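PDB 3GO2: putative L-alanine-DL-glutamate epimerase from Burkholderia xenovorans, which probably acts as a magnesium-dependent racemase or epimerase of the mandelate racemase/muconate lactonizing enzyme family. Local coordinates for residues A[7-11]-A[47-51]; A[30-34]-A[97-102]; A[135-139]-A[347-351]; A[147-152]-A[205-210]. One frame throughout, in Å; residues are numbered along the deposited sequence.

Contact 1: A[7-11]-A[47-51]; sequences SVDTL and TAVIE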
loop_
_atom_site.group_PDB
_atom_site.type_symbol
_atom_site.label_atom_id
_atom_site.label_comp_id
_atom_site.label_asym_id
_atom_site.label_seq_id
_atom_site.Cartn_x
_atom_site.Cartn_y
_atom_site.Cartn_z
ATOM N N SER A 7 48.481 6.636 -16.978
ATOM C CA SER A 7 47.738 7.350 -18.005
ATOM C C SER A 7 46.384 6.720 -18.306
ATOM O O SER A 7 46.200 5.504 -18.148
ATOM C CB SER A 7 48.579 7.497 -19.272
ATOM O OG SER A 7 48.832 6.258 -19.873
ATOM N N VAL A 8 45.444 7.577 -18.713
ATOM C CA VAL A 8 44.119 7.178 -19.172
ATOM C C VAL A 8 43.853 7.953 -20.450
ATOM O O VAL A 8 43.795 9.194 -20.429
ATOM C CB VAL A 8 43.013 7.488 -18.137
ATOM C CG1 VAL A 8 41.645 7.037 -18.689
ATOM C CG2 VAL A 8 43.335 6.837 -16.784
ATOM N N ASP A 9 43.768 7.217 -21.561
ATOM C CA ASP A 9 43.570 7.768 -22.899
ATOM C C ASP A 9 42.280 7.233 -23.500
ATOM O O ASP A 9 41.809 6.152 -23.121
ATOM C CB ASP A 9 44.724 7.345 -23.801
ATOM C CG ASP A 9 46.086 7.792 -23.289
ATOM O OD1 ASP A 9 46.242 8.998 -23.026
ATOM O OD2 ASP A 9 46.988 6.924 -23.163
ATOM N N THR A 10 41.709 7.973 -24.449
ATOM C CA THR A 10 40.560 7.470 -25.194
ATOM C C THR A 10 40.897 7.426 -26.665
ATOM O O THR A 10 41.680 8.259 -27.146
ATOM C CB THR A 10 39.287 8.345 -24.980
ATOM O OG1 THR A 10 39.560 9.696 -25.349
ATOM C CG2 THR A 10 38.822 8.306 -23.511
ATOM N N LEU A 11 40.330 6.451 -27.366
ATOM C CA LEU A 11 40.532 6.261 -28.795
ATOM C C LEU A 11 39.196 6.062 -29.481
ATOM O O LEU A 11 38.223 5.638 -28.862
ATOM C CB LEU A 11 41.419 5.039 -29.074
ATOM C CG LEU A 11 42.873 4.998 -28.582
ATOM C CD1 LEU A 11 43.048 5.024 -27.037
ATOM C CD2 LEU A 11 43.543 3.732 -29.148
ATOM N N THR A 47 32.998 10.600 -23.859
ATOM C CA THR A 47 34.438 10.836 -23.973
ATOM C C THR A 47 34.884 12.000 -23.092
ATOM O O THR A 47 35.918 11.935 -22.428
ATOM C CB THR A 47 34.873 11.067 -25.435
ATOM O OG1 THR A 47 34.456 9.961 -26.269
ATOM C CG2 THR A 47 36.399 11.275 -25.516
ATOM N N ALA A 48 34.095 13.074 -23.063
ATOM C CA ALA A 48 34.456 14.241 -22.264
ATOM C C ALA A 48 34.475 13.939 -20.779
ATOM O O ALA A 48 35.333 14.424 -20.044
ATOM C CB ALA A 48 33.518 15.405 -22.569
ATOM N N VAL A 49 33.501 13.153 -20.326
ATOM C CA VAL A 49 33.466 12.679 -18.947
ATOM C C VAL A 49 34.714 11.882 -18.593
ATOM O O VAL A 49 35.365 12.116 -17.567
ATOM C CB VAL A 49 32.187 11.801 -18.674
ATOM C CG1 VAL A 49 32.232 11.223 -17.269
ATOM C CG2 VAL A 49 30.908 12.635 -18.909
ATOM N N ILE A 50 35.038 10.916 -19.440
ATOM C CA ILE A 50 36.196 10.050 -19.204
ATOM C C ILE A 50 37.481 10.862 -19.154
ATOM O O ILE A 50 38.326 10.659 -18.286
ATOM C CB ILE A 50 36.307 8.980 -20.305
ATOM C CG1 ILE A 50 35.141 8.003 -20.173
ATOM C CG2 ILE A 50 37.651 8.222 -20.204
ATOM C CD1 ILE A 50 34.904 7.164 -21.444
ATOM N N GLU A 51 37.613 11.802 -20.060
ATOM C CA GLU A 51 38.820 12.645 -20.059
ATOM C C GLU A 51 39.014 13.409 -18.758
ATOM O O GLU A 51 40.138 13.542 -18.289
ATOM C CB GLU A 51 38.814 13.600 -21.267
ATOM C CG GLU A 51 39.119 12.892 -22.600
ATOM C CD GLU A 51 40.565 12.332 -22.704
ATOM O OE1 GLU A 51 41.479 12.867 -22.053
ATOM O OE2 GLU A 51 40.800 11.362 -23.454
HETATM O O HOH W 1 41.999 11.357 -18.735
HETATM O O HOH W 2 43.940 11.514 -22.247
HETATM O O HOH W 3 43.020 10.543 -24.866
HETATM O O HOH W 4 36.675 8.281 -27.703
#
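Thr10 projects from strand 7-11 into the side of helix 47-51, where its two branches meet different chemistry. Its hydroxyl OG1 donates a hydrogen bond of 2.8 Å to Glu51 OE2, taking the anti lone pair, on the side away from the other carboxylate oxygen. The methyl CG2 turns to the apolar side and packs 3.5 Å from Ile50 CG2. With chi1 at 57°, OG1 lies between the backbone N and the carbonyl carbon, which leaves CG2 beside the backbone N and aimed at the isoleucine. Thr47 adds its own methyl, CG2, 3.5 Å from Thr10 OG1, while its hydroxyl is bonded to Glu39.

Ile50 is buried, and beyond the contact it reaches Phe37 and helix 82-103; Val8 CG1 touches its CG2 more loosely. The Glu51 chain bends at chi2 (-66°), bringing the carboxylate back to the strand. Water 3 accepts from Thr10 N and lies 2.8 Å from Glu51 OE2. Water 1 gives its protons to Val8 O and Glu51 O, and water 4 joins Leu11 O to Thr47 OG1.

Strand and helix run nearly antiparallel, their axes 8.9 Å apart. The chemistry thus divides into a small apolar patch against the domain interior and a hydrated polar border, with one direct side-chain bond and waters that take up Val8 O, Thr10 N and Leu11 O.

Contact 2: A[30-34]-A[97-102]; sequences GIVGW and DAKAKT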
loop_
_atom_site.group_PDB
_atom_site.type_symbol
_atom_site.label_atom_id
_atom_site.label_comp_id
_atom_site.label_asym_id
_atom_site.label_seq_id
_atom_site.Cartn_x
_atom_site.Cartn_y
_atom_site.Cartn_z
ATOM N N GLY A 30 53.698 -1.049 -17.081
ATOM C CA GLY A 30 53.447 -1.226 -18.498
ATOM C C GLY A 30 52.282 -2.119 -18.877
ATOM O O GLY A 30 52.101 -2.420 -20.040
ATOM N N ILE A 31 51.472 -2.514 -17.905
ATOM C CA ILE A 31 50.247 -3.255 -18.208
ATOM C C ILE A 31 49.238 -2.277 -18.794
ATOM O O ILE A 31 49.120 -1.152 -18.302
ATOM C CB ILE A 31 49.630 -3.884 -16.938
ATOM C CG1 ILE A 31 50.575 -4.925 -16.321
ATOM C CG2 ILE A 31 48.265 -4.516 -17.264
ATOM C CD1 ILE A 31 50.594 -6.208 -17.039
ATOM N N VAL A 32 48.534 -2.709 -19.852
ATOM C CA VAL A 32 47.508 -1.899 -20.486
ATOM C C VAL A 32 46.152 -2.569 -20.313
ATOM O O VAL A 32 45.974 -3.717 -20.719
ATOM C CB VAL A 32 47.777 -1.679 -21.971
ATOM C CG1 VAL A 32 46.649 -0.910 -22.628
ATOM C CG2 VAL A 32 49.132 -0.962 -22.158
ATOM N N GLY A 33 45.230 -1.848 -19.677
ATOM C CA GLY A 33 43.839 -2.270 -19.555
ATOM C C GLY A 33 42.992 -1.500 -20.566
ATOM O O GLY A 33 43.185 -0.293 -20.772
ATOM N N TRP A 34 42.043 -2.216 -21.170
ATOM C CA TRP A 34 41.164 -1.678 -22.192
ATOM C C TRP A 34 39.701 -1.874 -21.852
ATOM O O TRP A 34 39.312 -2.887 -21.239
ATOM C CB TRP A 34 41.370 -2.436 -23.501
ATOM C CG TRP A 34 42.670 -2.210 -24.218
ATOM C CD1 TRP A 34 43.777 -3.025 -24.202
ATOM C CD2 TRP A 34 42.976 -1.138 -25.103
ATOM N NE1 TRP A 34 44.749 -2.515 -25.022
ATOM C CE2 TRP A 34 44.282 -1.352 -25.580
ATOM C CE3 TRP A 34 42.279 -0.006 -25.527
ATOM C CZ2 TRP A 34 44.891 -0.483 -26.466
ATOM C CZ3 TRP A 34 42.893 0.858 -26.411
ATOM C CH2 TRP A 34 44.184 0.606 -26.872
ATOM N N ASP A 97 40.264 -4.836 -16.469
ATOM C CA ASP A 97 41.161 -5.489 -17.420
ATOM C C ASP A 97 42.619 -5.417 -16.914
ATOM O O ASP A 97 43.387 -6.411 -16.937
ATOM C CB ASP A 97 41.062 -4.819 -18.781
ATOM C CG ASP A 97 41.706 -5.627 -19.885
ATOM O OD1 ASP A 97 41.643 -6.879 -19.840
ATOM O OD2 ASP A 97 42.270 -4.996 -20.818
ATOM N N ALA A 98 43.022 -4.216 -16.497
ATOM C CA ALA A 98 44.401 -3.992 -16.041
ATOM C C ALA A 98 44.719 -4.795 -14.773
ATOM O O ALA A 98 45.808 -5.360 -14.624
ATOM C CB ALA A 98 44.663 -2.502 -15.836
ATOM N N LYS A 99 43.760 -4.859 -13.864
ATOM C CA LYS A 99 43.918 -5.627 -12.650
ATOM C C LYS A 99 44.034 -7.119 -12.935
ATOM O O LYS A 99 44.922 -7.785 -12.396
ATOM C CB LYS A 99 42.764 -5.365 -11.702
ATOM C CG LYS A 99 42.900 -6.095 -10.370
ATOM C CD LYS A 99 41.894 -5.589 -9.338
ATOM C CE LYS A 99 42.141 -6.143 -7.954
ATOM N NZ LYS A 99 41.322 -5.545 -6.825
ATOM N N ALA A 100 43.146 -7.641 -13.771
ATOM C CA ALA A 100 43.201 -9.038 -14.138
ATOM C C ALA A 100 44.524 -9.362 -14.843
ATOM O O ALA A 100 45.148 -10.362 -14.536
ATOM C CB ALA A 100 42.011 -9.420 -15.034
ATOM N N LYS A 101 44.964 -8.503 -15.757
ATOM C CA LYS A 101 46.261 -8.726 -16.432
ATOM C C LYS A 101 47.416 -8.700 -15.431
ATOM O O LYS A 101 48.393 -9.499 -15.532
ATOM C CB LYS A 101 46.452 -7.700 -17.554
ATOM C CG LYS A 101 45.633 -8.047 -18.806
ATOM C CD LYS A 101 45.525 -6.848 -19.745
ATOM C CE LYS A 101 44.899 -7.233 -21.033
ATOM N NZ LYS A 101 44.643 -6.041 -21.931
ATOM N N THR A 102 47.338 -7.797 -14.464
ATOM C CA THR A 102 48.394 -7.695 -13.433
ATOM C C THR A 102 48.488 -8.997 -12.651
ATOM O O THR A 102 49.609 -9.458 -12.312
ATOM C CB THR A 102 48.143 -6.507 -12.483
ATOM O OG1 THR A 102 48.206 -5.279 -13.218
ATOM C CG2 THR A 102 49.158 -6.455 -11.378
#
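Ile31 lays its CG2 methyl over the start of the Lys101 side chain, 3.7 Å from Lys101 CB, and rests the same methyl against the carbonyl of Ala98. Its other branch, CG1, comes to 3.9 Å from Thr102 OG1. That hydroxyl folds back on its own helix, donating to Ala98 O, which also accepts from Thr102 N on the opposite face of the carbonyl plane.

From this apolar start Lys101 runs extended at a slant across the strand to a polar end. NZ donates to Val32 O at 2.9 Å, approaching in the carbonyl plane. The C=O...N angle there is 160°. NZ also forms a salt bridge with Asp97 OD2, met on the syn side 32° out of the carboxylate plane. Asp378 is a second anionic partner for the ammonium group.

Asp97 OD2 takes two donors: besides Lys101 NZ it accepts from Trp34 N at 2.8 Å through its anti lone pair. CG anti to the backbone N (chi1 -167°) swings the carboxylate to the strand, and OD1 is held by Trp375 N. Lys101 NZ lies at the edge of the Trp34 indole, in its plane, while Val32 CG1 sits over one face, toward the rim. Between these groups Gly33, having no side chain, lets the backbones close in, its CA 3.8 Å from Ala98 CB. A three-stranded antiparallel sheet followed by helices that pack against it, as here, is characteristic of the N-terminal capping domain of the enolase superfamily.

Contact 3: A[135-139]-A[347-351]; sequences KFFGP and DRLAW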
loop_
_atom_site.group_PDB
_atom_site.type_symbol
_atom_site.label_atom_id
_atom_site.label_comp_id
_atom_site.label_asym_id
_atom_site.label_seq_id
_atom_site.Cartn_x
_atom_site.Cartn_y
_atom_site.Cartn_z
ATOM N N LYS A 135 24.797 -1.392 -46.423
ATOM C CA LYS A 135 26.133 -1.014 -46.904
ATOM C C LYS A 135 27.218 -1.759 -46.132
ATOM O O LYS A 135 28.321 -1.974 -46.639
ATOM C CB LYS A 135 26.325 0.504 -46.782
ATOM C CG LYS A 135 27.766 1.018 -46.893
ATOM C CD LYS A 135 27.939 2.158 -47.892
ATOM C CE LYS A 135 28.369 1.621 -49.266
ATOM N NZ LYS A 135 27.837 2.440 -50.417
ATOM N N PHE A 136 26.901 -2.154 -44.901
ATOM C CA PHE A 136 27.904 -2.758 -44.021
ATOM C C PHE A 136 27.660 -4.215 -43.687
ATOM O O PHE A 136 28.613 -4.989 -43.494
ATOM C CB PHE A 136 28.002 -1.912 -42.760
ATOM C CG PHE A 136 28.384 -0.513 -43.045
ATOM C CD1 PHE A 136 29.671 -0.217 -43.503
ATOM C CD2 PHE A 136 27.477 0.509 -42.914
ATOM C CE1 PHE A 136 30.029 1.078 -43.795
ATOM C CE2 PHE A 136 27.848 1.825 -43.202
ATOM C CZ PHE A 136 29.133 2.093 -43.649
ATOM N N PHE A 137 26.383 -4.586 -43.612
ATOM C CA PHE A 137 25.984 -5.940 -43.276
ATOM C C PHE A 137 25.086 -6.470 -44.366
ATOM O O PHE A 137 23.972 -5.977 -44.567
ATOM C CB PHE A 137 25.201 -5.949 -41.962
ATOM C CG PHE A 137 25.849 -5.156 -40.866
ATOM C CD1 PHE A 137 27.022 -5.609 -40.265
ATOM C CD2 PHE A 137 25.311 -3.974 -40.450
ATOM C CE1 PHE A 137 27.623 -4.905 -39.262
ATOM C CE2 PHE A 137 25.916 -3.248 -39.421
ATOM C CZ PHE A 137 27.078 -3.731 -38.835
ATOM N N GLY A 138 25.572 -7.488 -45.051
ATOM C CA GLY A 138 24.826 -8.103 -46.110
ATOM C C GLY A 138 24.615 -9.565 -45.820
ATOM O O GLY A 138 25.180 -10.095 -44.859
ATOM N N PRO A 139 23.810 -10.239 -46.661
ATOM C CA PRO A 139 23.158 -9.619 -47.813
ATOM C C PRO A 139 22.031 -8.693 -47.381
ATOM O O PRO A 139 21.360 -8.995 -46.385
ATOM C CB PRO A 139 22.576 -10.812 -48.570
ATOM C CG PRO A 139 22.386 -11.842 -47.548
ATOM C CD PRO A 139 23.480 -11.664 -46.554
ATOM N N ASP A 347 26.089 -10.367 -37.347
ATOM C CA ASP A 347 26.480 -9.529 -38.490
ATOM C C ASP A 347 27.634 -8.621 -38.058
ATOM O O ASP A 347 27.485 -7.807 -37.131
ATOM C CB ASP A 347 25.313 -8.695 -39.004
ATOM C CG ASP A 347 24.139 -9.543 -39.486
ATOM O OD1 ASP A 347 24.289 -10.213 -40.537
ATOM O OD2 ASP A 347 23.077 -9.531 -38.801
ATOM N N ARG A 348 28.783 -8.769 -38.732
ATOM C CA ARG A 348 29.975 -7.998 -38.382
ATOM C C ARG A 348 30.462 -7.178 -39.560
ATOM O O ARG A 348 30.286 -7.545 -40.730
ATOM C CB ARG A 348 31.129 -8.883 -37.901
ATOM C CG ARG A 348 30.825 -9.917 -36.811
ATOM C CD ARG A 348 30.077 -9.348 -35.622
ATOM N NE ARG A 348 30.804 -8.299 -34.926
ATOM C CZ ARG A 348 30.419 -7.794 -33.748
ATOM N NH1 ARG A 348 31.107 -6.839 -33.158
ATOM N NH2 ARG A 348 29.328 -8.256 -33.148
ATOM N N LEU A 349 31.090 -6.066 -39.233
ATOM C CA LEU A 349 31.778 -5.246 -40.219
ATOM C C LEU A 349 32.912 -6.018 -40.894
ATOM O O LEU A 349 33.577 -6.860 -40.293
ATOM C CB LEU A 349 32.391 -4.024 -39.552
ATOM C CG LEU A 349 31.450 -3.078 -38.816
ATOM C CD1 LEU A 349 32.249 -2.048 -38.025
ATOM C CD2 LEU A 349 30.488 -2.388 -39.754
ATOM N N ALA A 350 33.163 -5.673 -42.152
ATOM C CA ALA A 350 34.199 -6.349 -42.921
ATOM C C ALA A 350 35.595 -6.195 -42.308
ATOM O O ALA A 350 36.446 -7.073 -42.470
ATOM C CB ALA A 350 34.176 -5.841 -44.357
ATOM N N TRP A 351 35.823 -5.104 -41.592
ATOM C CA TRP A 351 37.110 -4.860 -40.932
ATOM C C TRP A 351 37.122 -5.143 -39.421
ATOM O O TRP A 351 38.085 -4.831 -38.725
ATOM C CB TRP A 351 37.592 -3.434 -41.222
ATOM C CG TRP A 351 36.727 -2.343 -40.698
ATOM C CD1 TRP A 351 36.863 -1.709 -39.496
ATOM C CD2 TRP A 351 35.591 -1.746 -41.339
ATOM N NE1 TRP A 351 35.924 -0.735 -39.370
ATOM C CE2 TRP A 351 35.112 -0.740 -40.472
ATOM C CE3 TRP A 351 34.932 -1.959 -42.556
ATOM C CZ2 TRP A 351 33.999 0.041 -40.766
ATOM C CZ3 TRP A 351 33.819 -1.166 -42.861
ATOM C CH2 TRP A 351 33.368 -0.180 -41.966
HETATM O O HOH W 5 31.253 -4.055 -43.534
HETATM O O HOH W 6 26.184 -9.533 -42.317
#
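Asp347 OD1 is gripped by water 6, which donates to it at 2.7 Å and to Gly138 O at 2.8 Å, and by a salt bridge from Arg130. OD2 accepts from Trp123 NE1, so both oxygens of this buried carboxylate are satisfied. A second bridge, water 5, joins Phe136 O to Ala350 N, and no direct hydrogen bond links the two loops.

The Phe137 ring lies against the 347-349 backbone. Placing CG beside the backbone N (chi1 -47°) turns CD1 and CE1 to residues 347-348: CD1 packs 3.7 Å from Asp347 CB, and CE1 points in the ring plane at the carbonyl carbon of Arg348, 3.6 Å away. At the far end CZ touches Leu349 CD2 at 3.8 Å. Trp129 stacks on the Phe137 ring. Leu349 CD2 also reaches Phe136 CB, while the Phe136 ring meets Trp351 CH2 through CD1 at 4.0 Å.

Two irregular loops, one after helix 128-132 and the other after strand 342-344, are joined here near the ligand-binding residues. The Asp347 side chain lies about 6 Å from that of His125, a residue that contacts 2-oxoglutarate and fumarate when these are bound, consistent with loops bordering the active-site mouth of an enolase-superfamily barrel.

Contact 4: A[147-152]-A[205-210]; sequences VKRTAE and ALRDGA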
loop_
_atom_site.group_PDB
_atom_site.type_symbol
_atom_site.label_atom_id
_atom_site.label_comp_id
_atom_site.label_asym_id
_atom_site.label_seq_id
_atom_site.Cartn_x
_atom_site.Cartn_y
_atom_site.Cartn_z
ATOM N N VAL A 147 13.514 -11.363 -45.045
ATOM C CA VAL A 147 13.290 -11.596 -43.611
ATOM C C VAL A 147 13.258 -13.096 -43.341
ATOM O O VAL A 147 13.958 -13.595 -42.459
ATOM C CB VAL A 147 11.998 -10.891 -43.134
ATOM C CG1 VAL A 147 11.613 -11.299 -41.717
ATOM C CG2 VAL A 147 12.171 -9.376 -43.217
ATOM N N LYS A 148 12.474 -13.832 -44.128
ATOM C CA LYS A 148 12.373 -15.271 -43.982
ATOM C C LYS A 148 13.740 -15.926 -44.163
ATOM O O LYS A 148 14.147 -16.755 -43.364
ATOM C CB LYS A 148 11.380 -15.855 -44.986
ATOM C CG LYS A 148 11.241 -17.353 -44.889
ATOM C CD LYS A 148 10.245 -17.860 -45.894
ATOM C CE LYS A 148 10.177 -19.389 -45.911
ATOM N NZ LYS A 148 8.950 -19.883 -46.605
ATOM N N ARG A 149 14.448 -15.549 -45.216
ATOM C CA ARG A 149 15.743 -16.167 -45.493
ATOM C C ARG A 149 16.764 -15.919 -44.409
ATOM O O ARG A 149 17.596 -16.767 -44.168
ATOM C CB ARG A 149 16.299 -15.683 -46.815
ATOM C CG ARG A 149 15.548 -16.247 -48.001
ATOM C CD ARG A 149 16.328 -15.979 -49.281
ATOM N NE ARG A 149 16.671 -14.570 -49.489
ATOM C CZ ARG A 149 15.940 -13.701 -50.171
ATOM N NH1 ARG A 149 16.357 -12.444 -50.299
ATOM N NH2 ARG A 149 14.791 -14.069 -50.733
ATOM N N THR A 150 16.702 -14.743 -43.779
ATOM C CA THR A 150 17.619 -14.433 -42.685
ATOM C C THR A 150 17.381 -15.358 -41.490
ATOM O O THR A 150 18.336 -15.831 -40.873
ATOM C CB THR A 150 17.511 -12.961 -42.252
ATOM O OG1 THR A 150 17.677 -12.091 -43.372
ATOM C CG2 THR A 150 18.567 -12.624 -41.237
ATOM N N ALA A 151 16.113 -15.608 -41.148
ATOM C CA ALA A 151 15.784 -16.545 -40.074
ATOM C C ALA A 151 16.216 -17.963 -40.441
ATOM O O ALA A 151 16.720 -18.690 -39.592
ATOM C CB ALA A 151 14.308 -16.512 -39.764
ATOM N N GLU A 152 16.029 -18.353 -41.701
ATOM C CA GLU A 152 16.557 -19.663 -42.176
ATOM C C GLU A 152 18.075 -19.779 -41.992
ATOM O O GLU A 152 18.583 -20.836 -41.626
ATOM C CB GLU A 152 16.205 -19.905 -43.645
ATOM C CG GLU A 152 14.702 -20.047 -43.930
ATOM C CD GLU A 152 14.348 -20.212 -45.417
ATOM O OE1 GLU A 152 15.079 -19.700 -46.307
ATOM O OE2 GLU A 152 13.295 -20.840 -45.665
ATOM N N ALA A 205 6.806 -13.994 -41.261
ATOM C CA ALA A 205 7.900 -14.333 -42.180
ATOM C C ALA A 205 9.102 -14.862 -41.432
ATOM O O ALA A 205 9.727 -15.871 -41.823
ATOM C CB ALA A 205 8.282 -13.143 -43.058
ATOM N N LEU A 206 9.458 -14.178 -40.348
ATOM C CA LEU A 206 10.553 -14.650 -39.520
ATOM C C LEU A 206 10.318 -16.051 -38.966
ATOM O O LEU A 206 11.224 -16.887 -38.980
ATOM C CB LEU A 206 10.812 -13.649 -38.380
ATOM C CG LEU A 206 12.229 -13.565 -37.879
ATOM C CD1 LEU A 206 13.170 -12.948 -38.933
ATOM C CD2 LEU A 206 12.245 -12.731 -36.578
ATOM N N ARG A 207 9.093 -16.320 -38.489
ATOM C CA ARG A 207 8.759 -17.610 -37.926
ATOM C C ARG A 207 8.784 -18.719 -38.992
ATOM O O ARG A 207 9.226 -19.849 -38.717
ATOM C CB ARG A 207 7.378 -17.570 -37.270
ATOM C CG ARG A 207 6.865 -18.927 -36.783
ATOM C CD ARG A 207 7.884 -19.602 -35.860
ATOM N NE ARG A 207 7.979 -18.922 -34.568
ATOM C CZ ARG A 207 8.973 -19.059 -33.688
ATOM N NH1 ARG A 207 10.023 -19.821 -33.941
ATOM N NH2 ARG A 207 8.903 -18.406 -32.532
ATOM N N ASP A 208 8.290 -18.378 -40.175
ATOM C CA ASP A 208 8.263 -19.287 -41.339
ATOM C C ASP A 208 9.704 -19.745 -41.657
ATOM O O ASP A 208 9.932 -20.918 -41.940
ATOM C CB ASP A 208 7.611 -18.564 -42.536
ATOM C CG ASP A 208 7.370 -19.464 -43.747
ATOM O OD1 ASP A 208 7.419 -20.705 -43.611
ATOM O OD2 ASP A 208 7.107 -18.905 -44.847
ATOM N N GLY A 209 10.663 -18.823 -41.584
ATOM C CA GLY A 209 12.077 -19.143 -41.807
ATOM C C GLY A 209 12.787 -19.816 -40.643
ATOM O O GLY A 209 13.638 -20.706 -40.831
ATOM N N ALA A 210 12.433 -19.406 -39.424
ATOM C CA ALA A 210 13.107 -19.876 -38.214
ATOM C C ALA A 210 12.802 -21.342 -37.905
ATOM O O ALA A 210 13.618 -22.042 -37.295
ATOM C CB ALA A 210 12.698 -19.002 -36.987
HETATM O O HOH W 7 11.571 -22.305 -44.095
#
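Ala151 is a bump that sits between the helices: its CB fits a hollow formed by Leu206, Gly209 and Ala210, 3.2 Å from Leu206 O and 3.5 Å from Ala210 N. The absence of a side chain at Gly209 lets the backbones come close. Its CA donates a CA-H...O contact of 3.5 Å to Lys148 O, and the helix axes approach to 6.8 Å at a crossing angle of -35°.

One turn earlier, Val147 offers CG1 to Leu206 CD1 at 3.6 Å, the two side chains crossing at about a right angle, and the same methyl meets Ala205 CB. On the outer side Lys148 stretches over the glycine, its CG 3.7 Å from Gly209 CA. Its chain leaves the helix on the side opposite its own N (chi1 180°) and stays extended, carrying NZ to Asp208 OD2, a salt bridge of 2.7 Å that comes from above the carboxylate plane. Glu152 lays CG against Gly209 O at 3.3 Å, and water 7 donates to both its OE2 and Asp208 O.

At the centre, then, small residues meet, Ala151 against Gly209 and Ala210, with the ion pair along the outer border. Helices 144-156 and 193-210 pack side by side on the outside of the barrel; inward, Ala151 and Leu206 both rest on Ile162 of strand 161-168, and Leu206 also reaches Ile216 of strand 215-219.

How the contacts relate
Contacts 1 and 2 belong to the N-terminal domain and share its three-stranded antiparallel sheet, touching opposite edge strands, 5-14 and 32-37. Their centres are 16 Å apart, their segments alternate along the chain, and they meet directly where Leu11 CD2 packs 3.9 Å from Trp34 CH2. Contacts 3 and 4 follow in sequence, contact 4 falling between the two segments of contact 3, with centres 19 Å apart. Contact 4 lies across the chain's centre from contacts 1 and 2, its centre 42 and 43 Å from theirs. Contacts 1 and 2 thus hold sheet to helices in the capping domain, contact 4 packs outer barrel helices, and contact 3 joins loops by the ligand-binding residues.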